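Local coordinates for putative hydrogenase expression/formation protein hupG (Rhodopseudomonas palustris, PDB 2QSI) that is of unknown function but, as a thioredoxin-like HupG/HyaE family member, probably assists hydrogenase expression or maturation, at residues Ala23-Phe28 with Met82-Val87; Ile35-Phe40 with Val55-Leu60; Gly80-Ala83 with Val89-Ser92; Gly103-Ile108 with Gly119-Glu124. All coordinates share one frame; numbering follows the deposited sequence.

Interaction 1 (Ala23-Phe28 with Met82-Val87); sequences ATVDDF and MARFGV
Asp26 OD1 is gripped twice by the guanidinium of Arg84, in a salt bridge that ties helix 25-30 to helix 78-85 on one face of the thioredoxin-like sheet. The NH1 of Arg84 gives the shorter bond, 2.7 Å to Asp26 OD1, with an N-H...O angle of 151° and the oxygen approached nearly along its C-O axis. Arg84 NH2 adds a weak, more bent bond of 3.1 Å to the same Asp26 OD1. One oxygen thus sits in the fork of two nitrogens, close to the guanidinium plane, while the carboxylate plane is turned 48° away from it, unlike a flat two-oxygen pairing. Arg84 can span the gap because its chain runs extended from CG to NE, with CG anti to the backbone N (chi1 173°). Its CG lies over the centre of the Phe85 ring, 4.0 Å above that plane, and Phe85 CZ lies under one face of the guanidinium near its rim, which should help fix its rotation. From the other helix, Val25 CG1 approaches Arg84 NH1 obliquely at 4.0 Å. Arg84 NH2 has a second acid partner, Glu99 of the second subunit, so the bridge also faces the dimer interface. A water links the helices beside the bridge: it donates to Asp26 O at 3.1 Å and weakly accepts from Arg84 NH2 at 3.2 Å.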
loop_
_atom_site.group_PDB
_atom_site.type_symbol
_atom_site.label_atom_id
_atom_site.label_comp_id
_atom_site.label_asym_id
_atom_site.label_seq_id
_atom_site.Cartn_x
_atom_site.Cartn_y
_atom_site.Cartn_z
ATOM N N ALA A 23 -12.367 1.680 11.376
ATOM C CA ALA A 23 -11.437 1.977 12.482
ATOM C C ALA A 23 -10.265 1.002 12.586
ATOM O O ALA A 23 -9.175 1.397 13.022
ATOM C CB ALA A 23 -12.195 2.013 13.812
ATOM N N THR A 24 -10.483 -0.256 12.204
ATOM C CA THR A 24 -9.480 -1.319 12.387
ATOM C C THR A 24 -8.832 -1.862 11.110
ATOM O O THR A 24 -7.824 -2.566 11.196
ATOM C CB THR A 24 -10.060 -2.528 13.157
ATOM O OG1 THR A 24 -11.036 -3.216 12.352
ATOM C CG2 THR A 24 -10.683 -2.080 14.458
ATOM N N VAL A 25 -9.378 -1.547 9.935
ATOM C CA VAL A 25 -8.817 -2.101 8.684
ATOM C C VAL A 25 -7.392 -1.597 8.347
ATOM O O VAL A 25 -6.553 -2.387 7.894
ATOM C CB VAL A 25 -9.770 -1.881 7.464
ATOM C CG1 VAL A 25 -9.882 -0.387 7.124
ATOM C CG2 VAL A 25 -9.308 -2.689 6.248
ATOM N N ASP A 26 -7.105 -0.308 8.569
ATOM C CA ASP A 26 -5.782 0.236 8.161
ATOM C C ASP A 26 -4.649 -0.575 8.743
ATOM O O ASP A 26 -3.759 -1.034 8.011
ATOM C CB ASP A 26 -5.590 1.700 8.569
ATOM C CG ASP A 26 -6.478 2.642 7.799
ATOM O OD1 ASP A 26 -6.972 2.309 6.709
ATOM O OD2 ASP A 26 -6.725 3.723 8.300
ATOM N N ASP A 27 -4.659 -0.734 10.065
ATOM C CA ASP A 27 -3.598 -1.478 10.729
ATOM C C ASP A 27 -3.648 -2.970 10.348
ATOM O O ASP A 27 -2.593 -3.608 10.210
ATOM C CB ASP A 27 -3.626 -1.297 12.265
ATOM C CG ASP A 27 -3.467 0.164 12.714
ATOM O OD1 ASP A 27 -2.877 1.013 12.005
ATOM O OD2 ASP A 27 -3.929 0.467 13.828
ATOM N N PHE A 28 -4.845 -3.531 10.139
ATOM C CA PHE A 28 -4.940 -4.935 9.709
ATOM C C PHE A 28 -4.114 -5.174 8.441
ATOM O O PHE A 28 -3.345 -6.116 8.352
ATOM C CB PHE A 28 -6.402 -5.359 9.457
ATOM C CG PHE A 28 -6.527 -6.783 9.078
ATOM C CD1 PHE A 28 -6.371 -7.772 10.025
ATOM C CD2 PHE A 28 -6.737 -7.154 7.756
ATOM C CE1 PHE A 28 -6.434 -9.120 9.665
ATOM C CE2 PHE A 28 -6.786 -8.516 7.394
ATOM C CZ PHE A 28 -6.624 -9.477 8.344
HETATM N N MSE A 82 -15.701 0.160 0.025
HETATM C CA MSE A 82 -15.934 -0.162 -1.365
HETATM C C MSE A 82 -15.371 0.978 -2.228
HETATM O O MSE A 82 -14.718 0.742 -3.220
HETATM C CB MSE A 82 -17.426 -0.351 -1.647
HETATM C CG MSE A 82 -17.993 -1.618 -1.092
HETATM SE SE MSE A 82 -19.908 -1.656 -1.295
HETATM C CE MSE A 82 -20.017 -2.049 -3.203
ATOM N N ALA A 83 -15.649 2.201 -1.800
ATOM C CA ALA A 83 -15.147 3.425 -2.434
ATOM C C ALA A 83 -13.638 3.470 -2.400
ATOM O O ALA A 83 -12.986 3.716 -3.403
ATOM C CB ALA A 83 -15.747 4.649 -1.731
ATOM N N ARG A 84 -13.063 3.200 -1.243
ATOM C CA ARG A 84 -11.617 3.262 -1.111
ATOM C C ARG A 84 -10.908 2.227 -1.961
ATOM O O ARG A 84 -9.894 2.520 -2.580
ATOM C CB ARG A 84 -11.241 3.037 0.327
ATOM C CG ARG A 84 -9.763 2.901 0.565
ATOM C CD ARG A 84 -9.539 2.818 2.004
ATOM N NE ARG A 84 -8.230 2.283 2.304
ATOM C CZ ARG A 84 -7.800 2.098 3.543
ATOM N NH1 ARG A 84 -8.580 2.417 4.573
ATOM N NH2 ARG A 84 -6.622 1.566 3.758
ATOM N N PHE A 85 -11.418 0.996 -1.964
ATOM C CA PHE A 85 -10.695 -0.097 -2.564
ATOM C C PHE A 85 -11.101 -0.382 -4.007
ATOM O O PHE A 85 -10.526 -1.234 -4.624
ATOM C CB PHE A 85 -10.779 -1.340 -1.669
ATOM C CG PHE A 85 -10.000 -1.209 -0.386
ATOM C CD1 PHE A 85 -8.620 -1.108 -0.409
ATOM C CD2 PHE A 85 -10.650 -1.205 0.846
ATOM C CE1 PHE A 85 -7.899 -0.979 0.768
ATOM C CE2 PHE A 85 -9.949 -1.074 2.023
ATOM C CZ PHE A 85 -8.564 -0.936 1.984
ATOM N N GLY A 86 -12.089 0.330 -4.538
ATOM C CA GLY A 86 -12.543 0.166 -5.921
ATOM C C GLY A 86 -13.515 -0.981 -6.163
ATOM O O GLY A 86 -13.433 -1.651 -7.167
ATOM N N VAL A 87 -14.380 -1.247 -5.194
ATOM C CA VAL A 87 -15.364 -2.337 -5.273
ATOM C C VAL A 87 -16.688 -1.718 -5.697
ATOM O O VAL A 87 -17.153 -0.774 -5.072
ATOM C CB VAL A 87 -15.526 -3.044 -3.908
ATOM C CG1 VAL A 87 -16.509 -4.227 -4.021
ATOM C CG2 VAL A 87 -14.152 -3.554 -3.401
HETATM O O HOH W 1 -4.091 0.458 5.343
#

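Interaction 2 (Ile35-Phe40 with Val55-Leu60); sequences IVVLFF and VVLPEL
Leu57 splits its two methyls between a valine and a phenylalanine that stand two residues apart on one face of strand 35-40. Its CD1 meets Val37 CG1 at 3.9 Å, the two side chains lying alongside and running in opposing directions. The other branch, CD2, comes in beside the root of Phe39, touching Phe39 CB at 3.6 Å. Leu57 CD2 also stays close to the ring carbons, 3.9 Å from Phe39 CG, but it meets the ring at a slant, neither square over the face nor at the edge. The Leu57 CG lies opposite its backbone N (chi1 175°), which carries the forked end from the helix toward the strand. Phe39 swings its ring likewise away from its own N (chi1 173°), presenting the CB and the near end of the ring to the leucine. No hydrogen bond crosses this contact, and all three side chains are buried. The helix is kinked just after Leu57: Pro58 has no N-H to give, and the N of Glu59 also lacks a bond to the preceding turn, before Leu60 N returns to Val56 O at 2.9 Å. Strand 35-40, helix 50-62 and strand 68-73 form a beta-alpha-beta unit of the thioredoxin-like fold, and Leu57 helps seat the helix on the first strand. Around it, Ile61, Leu53 and Ala54 of the same helix extend the packing on Val37 and Phe39, and Leu93 of strand 92-106 touches Phe39 and Leu60. Leu38, whose CB points away from segment 55-60, touches Phe85 of helix 78-85 on the other face.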
loop_
_atom_site.group_PDB
_atom_site.type_symbol
_atom_site.label_atom_id
_atom_site.label_comp_id
_atom_site.label_asym_id
_atom_site.label_seq_id
_atom_site.Cartn_x
_atom_site.Cartn_y
_atom_site.Cartn_z
ATOM N N ILE A 35 -0.645 -10.541 1.361
ATOM C CA ILE A 35 -1.684 -9.902 0.534
ATOM C C ILE A 35 -3.012 -10.169 1.252
ATOM O O ILE A 35 -3.270 -11.290 1.721
ATOM C CB ILE A 35 -1.697 -10.492 -0.905
ATOM C CG1 ILE A 35 -0.419 -10.129 -1.718
ATOM C CG2 ILE A 35 -2.933 -10.081 -1.683
ATOM C CD1 ILE A 35 -0.010 -8.739 -1.578
ATOM N N VAL A 36 -3.815 -9.122 1.364
ATOM C CA VAL A 36 -5.077 -9.177 2.037
ATOM C C VAL A 36 -6.250 -9.378 1.089
ATOM O O VAL A 36 -6.374 -8.721 0.068
ATOM C CB VAL A 36 -5.263 -7.895 2.886
ATOM C CG1 VAL A 36 -6.662 -7.896 3.556
ATOM C CG2 VAL A 36 -4.085 -7.820 3.941
ATOM N N VAL A 37 -7.128 -10.299 1.459
ATOM C CA VAL A 37 -8.371 -10.499 0.745
ATOM C C VAL A 37 -9.506 -9.944 1.628
ATOM O O VAL A 37 -9.815 -10.499 2.712
ATOM C CB VAL A 37 -8.597 -11.966 0.422
ATOM C CG1 VAL A 37 -9.882 -12.142 -0.427
ATOM C CG2 VAL A 37 -7.383 -12.541 -0.337
ATOM N N LEU A 38 -10.107 -8.848 1.182
ATOM C CA LEU A 38 -11.222 -8.256 1.895
ATOM C C LEU A 38 -12.489 -8.758 1.267
ATOM O O LEU A 38 -12.664 -8.637 0.051
ATOM C CB LEU A 38 -11.225 -6.733 1.801
ATOM C CG LEU A 38 -10.062 -5.982 2.429
ATOM C CD1 LEU A 38 -10.238 -4.468 2.143
ATOM C CD2 LEU A 38 -9.910 -6.351 3.888
ATOM N N PHE A 39 -13.342 -9.316 2.121
ATOM C CA PHE A 39 -14.632 -9.896 1.765
ATOM C C PHE A 39 -15.746 -8.911 2.070
ATOM O O PHE A 39 -16.014 -8.600 3.235
ATOM C CB PHE A 39 -14.837 -11.201 2.551
ATOM C CG PHE A 39 -16.194 -11.804 2.408
ATOM C CD1 PHE A 39 -16.862 -11.811 1.207
ATOM C CD2 PHE A 39 -16.770 -12.460 3.501
ATOM C CE1 PHE A 39 -18.138 -12.432 1.111
ATOM C CE2 PHE A 39 -17.980 -13.046 3.411
ATOM C CZ PHE A 39 -18.674 -13.029 2.207
ATOM N N PHE A 40 -16.386 -8.445 0.988
ATOM C CA PHE A 40 -17.632 -7.654 1.053
ATOM C C PHE A 40 -18.816 -8.582 0.832
ATOM O O PHE A 40 -19.003 -9.166 -0.264
ATOM C CB PHE A 40 -17.607 -6.564 -0.007
ATOM C CG PHE A 40 -16.527 -5.528 0.221
ATOM C CD1 PHE A 40 -16.824 -4.320 0.870
ATOM C CD2 PHE A 40 -15.200 -5.756 -0.170
ATOM C CE1 PHE A 40 -15.837 -3.344 1.054
ATOM C CE2 PHE A 40 -14.204 -4.817 0.083
ATOM C CZ PHE A 40 -14.521 -3.620 0.711
ATOM N N VAL A 55 -18.137 -19.300 2.827
ATOM C CA VAL A 55 -17.729 -20.679 3.124
ATOM C C VAL A 55 -16.494 -21.032 2.330
ATOM O O VAL A 55 -15.609 -21.698 2.855
ATOM C CB VAL A 55 -18.868 -21.753 2.921
ATOM C CG1 VAL A 55 -20.100 -21.416 3.734
ATOM C CG2 VAL A 55 -19.237 -21.911 1.490
ATOM N N VAL A 56 -16.380 -20.563 1.096
ATOM C CA VAL A 56 -15.182 -20.858 0.307
ATOM C C VAL A 56 -13.961 -19.992 0.579
ATOM O O VAL A 56 -12.837 -20.385 0.261
ATOM C CB VAL A 56 -15.445 -20.937 -1.236
ATOM C CG1 VAL A 56 -16.530 -21.993 -1.499
ATOM C CG2 VAL A 56 -15.789 -19.602 -1.862
ATOM N N LEU A 57 -14.151 -18.870 1.235
ATOM C CA LEU A 57 -13.055 -17.900 1.384
ATOM C C LEU A 57 -11.860 -18.518 2.135
ATOM O O LEU A 57 -10.722 -18.390 1.672
ATOM C CB LEU A 57 -13.559 -16.640 2.084
ATOM C CG LEU A 57 -12.575 -15.531 2.449
ATOM C CD1 LEU A 57 -11.741 -15.082 1.241
ATOM C CD2 LEU A 57 -13.359 -14.414 3.045
ATOM N N PRO A 58 -12.107 -19.214 3.280
ATOM C CA PRO A 58 -10.959 -19.821 3.970
ATOM C C PRO A 58 -10.263 -20.899 3.131
ATOM O O PRO A 58 -9.058 -21.048 3.240
ATOM C CB PRO A 58 -11.571 -20.413 5.257
ATOM C CG PRO A 58 -12.986 -20.227 5.170
ATOM C CD PRO A 58 -13.341 -19.347 4.052
ATOM N N GLU A 59 -10.986 -21.568 2.238
ATOM C CA GLU A 59 -10.386 -22.586 1.330
ATOM C C GLU A 59 -9.511 -21.905 0.300
ATOM O O GLU A 59 -8.420 -22.383 -0.021
ATOM C CB GLU A 59 -11.442 -23.424 0.612
ATOM C CG GLU A 59 -12.223 -24.350 1.540
ATOM C CD GLU A 59 -11.616 -25.725 1.752
ATOM O OE1 GLU A 59 -10.409 -25.919 1.584
ATOM O OE2 GLU A 59 -12.372 -26.608 2.173
ATOM N N LEU A 60 -9.969 -20.737 -0.170
ATOM C CA LEU A 60 -9.170 -19.921 -1.106
ATOM C C LEU A 60 -7.874 -19.416 -0.494
ATOM O O LEU A 60 -6.812 -19.493 -1.125
ATOM C CB LEU A 60 -9.972 -18.715 -1.564
ATOM C CG LEU A 60 -9.519 -17.908 -2.759
ATOM C CD1 LEU A 60 -9.005 -18.778 -3.944
ATOM C CD2 LEU A 60 -10.733 -17.016 -3.189
#

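Interaction 3 (Gly80-Ala83 with Val89-Ser92); sequences GLMA and VCPS
The cis-proline loop that leads into strand 92-106 passes beside helix 78-85, and Met82, here a selenomethionine, is the helix residue that reaches it. Its SE lies 3.7 Å from Cys90 SG, a chalcogen pair in van der Waals contact. The terminal CE goes further along the loop and rests against the backbone of Val89, 3.7 Å from Val89 N and 3.8 Å from Val89 CA. The chain leaves CB straight (chi2 173°) and then bends at the selenium (chi3 76°), which lays the methyl along the loop while SE stays beside the cysteine. Val89 contributes only backbone here, since its CB points away from the helix.

A cis peptide bond precedes Pro91, as at the cis-proline next to the active site in thioredoxins. In this fold that loop commonly lines the substrate-binding groove, and here Met82, Val89 and Cys90 belong to the pocket that holds a dithiothreitol molecule. Cys90 SG is covalently linked to a sulfur of that molecule, so the selenium packs against a sulfur already engaged in a bond. The link shows that this cysteine can be reached by a small thiol, but not that it is catalytic. The turn of the loop is held from within: Ser92 OG donates to Val89 O at 2.6 Å, the hydroxyl coming in tilted from the carbonyl plane. Phe40 of strand 35-40 touches both Met82 and Cys90, while Cys90 O accepts a hydrogen bond from Lys107 NZ of the second subunit.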
loop_
_atom_site.group_PDB
_atom_site.type_symbol
_atom_site.label_atom_id
_atom_site.label_comp_id
_atom_site.label_asym_id
_atom_site.label_seq_id
_atom_site.Cartn_x
_atom_site.Cartn_y
_atom_site.Cartn_z
ATOM N N GLY A 80 -17.848 3.043 2.593
ATOM C CA GLY A 80 -16.554 3.708 2.569
ATOM C C GLY A 80 -15.417 2.822 2.066
ATOM O O GLY A 80 -14.533 3.288 1.360
ATOM N N LEU A 81 -15.434 1.540 2.409
ATOM C CA LEU A 81 -14.333 0.686 1.977
ATOM C C LEU A 81 -14.465 0.265 0.506
ATOM O O LEU A 81 -13.445 0.059 -0.204
ATOM C CB LEU A 81 -14.136 -0.494 2.950
ATOM C CG LEU A 81 -13.600 -0.127 4.354
ATOM C CD1 LEU A 81 -13.212 -1.403 5.142
ATOM C CD2 LEU A 81 -12.435 0.953 4.375
HETATM N N MSE A 82 -15.701 0.160 0.025
HETATM C CA MSE A 82 -15.934 -0.162 -1.365
HETATM C C MSE A 82 -15.371 0.978 -2.228
HETATM O O MSE A 82 -14.718 0.742 -3.220
HETATM C CB MSE A 82 -17.426 -0.351 -1.647
HETATM C CG MSE A 82 -17.993 -1.618 -1.092
HETATM SE SE MSE A 82 -19.908 -1.656 -1.295
HETATM C CE MSE A 82 -20.017 -2.049 -3.203
ATOM N N ALA A 83 -15.649 2.201 -1.800
ATOM C CA ALA A 83 -15.147 3.425 -2.434
ATOM C C ALA A 83 -13.638 3.470 -2.400
ATOM O O ALA A 83 -12.986 3.716 -3.403
ATOM C CB ALA A 83 -15.747 4.649 -1.731
ATOM N N VAL A 89 -19.723 -3.621 -6.501
ATOM C CA VAL A 89 -20.918 -4.349 -6.063
ATOM C C VAL A 89 -20.601 -5.388 -4.976
ATOM O O VAL A 89 -19.435 -5.722 -4.748
ATOM C CB VAL A 89 -21.582 -5.057 -7.280
ATOM C CG1 VAL A 89 -21.942 -4.045 -8.356
ATOM C CG2 VAL A 89 -20.678 -6.164 -7.848
ATOM N N CYS A 90 -21.632 -5.886 -4.297
ATOM C CA CYS A 90 -21.485 -6.981 -3.356
ATOM C C CYS A 90 -22.263 -8.184 -3.858
ATOM O O CYS A 90 -23.170 -8.046 -4.677
ATOM C CB CYS A 90 -21.989 -6.619 -1.953
ATOM S SG CYS A 90 -21.149 -5.188 -1.359
ATOM N N PRO A 91 -21.847 -9.379 -3.458
ATOM C CA PRO A 91 -20.600 -9.677 -2.741
ATOM C C PRO A 91 -19.401 -9.552 -3.692
ATOM O O PRO A 91 -19.555 -9.685 -4.916
ATOM C CB PRO A 91 -20.789 -11.123 -2.271
ATOM C CG PRO A 91 -21.808 -11.701 -3.210
ATOM C CD PRO A 91 -22.624 -10.586 -3.781
ATOM N N SER A 92 -18.239 -9.244 -3.130
ATOM C CA SER A 92 -16.984 -9.167 -3.847
ATOM C C SER A 92 -15.831 -9.578 -2.915
ATOM O O SER A 92 -15.940 -9.456 -1.704
ATOM C CB SER A 92 -16.693 -7.709 -4.322
ATOM O OG SER A 92 -17.484 -7.341 -5.446
#

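Interaction 4 (Gly103-Ile108 with Gly119-Glu124); sequences GVIAKI and GAMLAE
The flat group here is the peptide joining Gly103 to Val104: CE and SE of Met121, a selenomethionine, both lie on one side of its plane, displaced toward Gly103 CA rather than over the C-N bond. The selenium is displaced further than the methyl and stands 3.8 Å from Gly103 CA and 3.9 Å from Gly103 N. Gly103 has no side chain, and SE and CE rest directly on its backbone. Met121 CE then continues to Ile105, 3.8 Å from its CG1 and 4.0 Å from its CD1, the two side chains crossing at a slant. The methionine gets there with an extended chain (chi2 178°, chi3 -154°) that passes almost straight from the helix to the strand.

Helix segment 119-124 runs antiparallel to strand segment 103-106, their axes 10.5 Å apart. A terminal strand and helix are the usual close of a thioredoxin-like fold, but here they stand off from the body of their own chain. Residues 103-106 pair antiparallel with a strand of the second subunit, consistent with exchange of the C-terminal elements between the two copies. Met121 also packs on Val95 of that subunit. Tyr114, Gln117 and Ile118 of the same helix continue the contact along Ile105, whose first torsion (chi1 -52°) places the CG1 and CD1 that Met121 CE touches.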
loop_
_atom_site.group_PDB
_atom_site.type_symbol
_atom_site.label_atom_id
_atom_site.label_comp_id
_atom_site.label_asym_id
_atom_site.label_seq_id
_atom_site.Cartn_x
_atom_site.Cartn_y
_atom_site.Cartn_z
ATOM N N GLY A 103 12.950 0.893 1.154
ATOM C CA GLY A 103 14.240 1.292 1.648
ATOM C C GLY A 103 14.149 2.681 2.234
ATOM O O GLY A 103 13.211 3.430 1.931
ATOM N N VAL A 104 15.142 3.023 3.047
ATOM C CA VAL A 104 15.278 4.389 3.601
ATOM C C VAL A 104 16.713 4.805 3.308
ATOM O O VAL A 104 17.663 4.079 3.650
ATOM C CB VAL A 104 15.050 4.435 5.131
ATOM C CG1 VAL A 104 15.241 5.888 5.701
ATOM C CG2 VAL A 104 13.675 3.801 5.492
ATOM N N ILE A 105 16.875 5.965 2.680
ATOM C CA ILE A 105 18.200 6.506 2.399
ATOM C C ILE A 105 18.535 7.659 3.337
ATOM O O ILE A 105 18.133 8.799 3.106
ATOM C CB ILE A 105 18.313 6.993 0.942
ATOM C CG1 ILE A 105 17.873 5.892 -0.025
ATOM C CG2 ILE A 105 19.734 7.440 0.638
ATOM C CD1 ILE A 105 17.854 6.324 -1.476
ATOM N N ALA A 106 19.276 7.355 4.398
ATOM C CA ALA A 106 19.371 8.248 5.548
ATOM C C ALA A 106 20.655 9.070 5.503
ATOM O O ALA A 106 21.677 8.615 4.991
ATOM C CB ALA A 106 19.291 7.454 6.843
ATOM N N LYS A 107 20.593 10.283 6.043
ATOM C CA LYS A 107 21.728 11.197 6.004
ATOM C C LYS A 107 22.020 11.653 4.577
ATOM O O LYS A 107 21.447 11.132 3.620
ATOM C CB LYS A 107 22.970 10.537 6.609
ATOM C CG LYS A 107 22.782 10.057 8.038
ATOM C CD LYS A 107 24.110 9.975 8.772
ATOM C CE LYS A 107 24.753 8.609 8.600
ATOM N NZ LYS A 107 25.937 8.437 9.486
ATOM N N ILE A 108 22.912 12.628 4.444
ATOM C CA ILE A 108 23.139 13.288 3.164
ATOM C C ILE A 108 24.161 12.529 2.325
ATOM O O ILE A 108 25.293 12.310 2.757
ATOM C CB ILE A 108 23.622 14.738 3.355
ATOM C CG1 ILE A 108 23.684 15.462 2.009
ATOM C CG2 ILE A 108 24.980 14.762 4.041
ATOM C CD1 ILE A 108 22.392 15.402 1.224
ATOM N N GLY A 119 17.493 3.365 -8.128
ATOM C CA GLY A 119 17.497 2.437 -9.235
ATOM C C GLY A 119 17.385 0.992 -8.790
ATOM O O GLY A 119 16.600 0.206 -9.351
ATOM N N ALA A 120 18.145 0.640 -7.763
ATOM C CA ALA A 120 18.159 -0.724 -7.260
ATOM C C ALA A 120 16.790 -1.121 -6.706
ATOM O O ALA A 120 16.344 -2.251 -6.906
ATOM C CB ALA A 120 19.253 -0.915 -6.178
HETATM N N MSE A 121 16.131 -0.201 -6.011
HETATM C CA MSE A 121 14.844 -0.477 -5.422
HETATM C C MSE A 121 13.783 -0.631 -6.512
HETATM O O MSE A 121 12.945 -1.514 -6.413
HETATM C CB MSE A 121 14.433 0.609 -4.437
HETATM C CG MSE A 121 15.352 0.698 -3.212
HETATM SE SE MSE A 121 14.830 2.145 -2.007
HETATM C CE MSE A 121 16.519 2.556 -1.145
ATOM N N LEU A 122 13.827 0.225 -7.525
ATOM C CA LEU A 122 12.930 0.101 -8.672
ATOM C C LEU A 122 13.167 -1.226 -9.417
ATOM O O LEU A 122 12.196 -1.860 -9.871
ATOM C CB LEU A 122 13.058 1.320 -9.611
ATOM C CG LEU A 122 12.526 2.664 -9.063
ATOM C CD1 LEU A 122 12.749 3.817 -10.041
ATOM C CD2 LEU A 122 11.062 2.655 -8.563
ATOM N N ALA A 123 14.425 -1.672 -9.517
ATOM C CA ALA A 123 14.731 -2.972 -10.135
ATOM C C ALA A 123 14.082 -4.113 -9.355
ATOM O O ALA A 123 13.532 -5.058 -9.941
ATOM C CB ALA A 123 16.219 -3.176 -10.232
ATOM N N GLU A 124 14.140 -4.041 -8.030
ATOM C CA GLU A 124 13.547 -5.101 -7.218
ATOM C C GLU A 124 12.027 -5.131 -7.403
ATOM O O GLU A 124 11.426 -6.212 -7.492
ATOM C CB GLU A 124 13.954 -4.974 -5.746
ATOM C CG GLU A 124 13.789 -6.281 -4.927
ATOM C CD GLU A 124 14.709 -7.444 -5.375
ATOM O OE1 GLU A 124 15.022 -7.575 -6.584
ATOM O OE2 GLU A 124 15.114 -8.246 -4.508
#

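Overall arrangement
Interactions 1, 2 and 3 cluster in the body of the chain, with centres 10 to 15 Å apart, whereas interaction 4 lies 28 to 35 Å from each of them. Interaction 2 is fully buried and wholly apolar, on the opposite sheet face from interaction 1, whose charged bridge is partly exposed. Interactions 1 and 3 both use helix 78-85, one through Arg84 and the other through Met82; the first joins it to another helix by charge and the second to the pocket loop by selenium-sulfur packing. A probable backbone hydrogen bond joins Phe40 of segment 35-40 to Ser92 of interaction 3. Interaction 4 repeats the strand-helix packing of interaction 2 with a selenomethionine, and all four touch the second subunit.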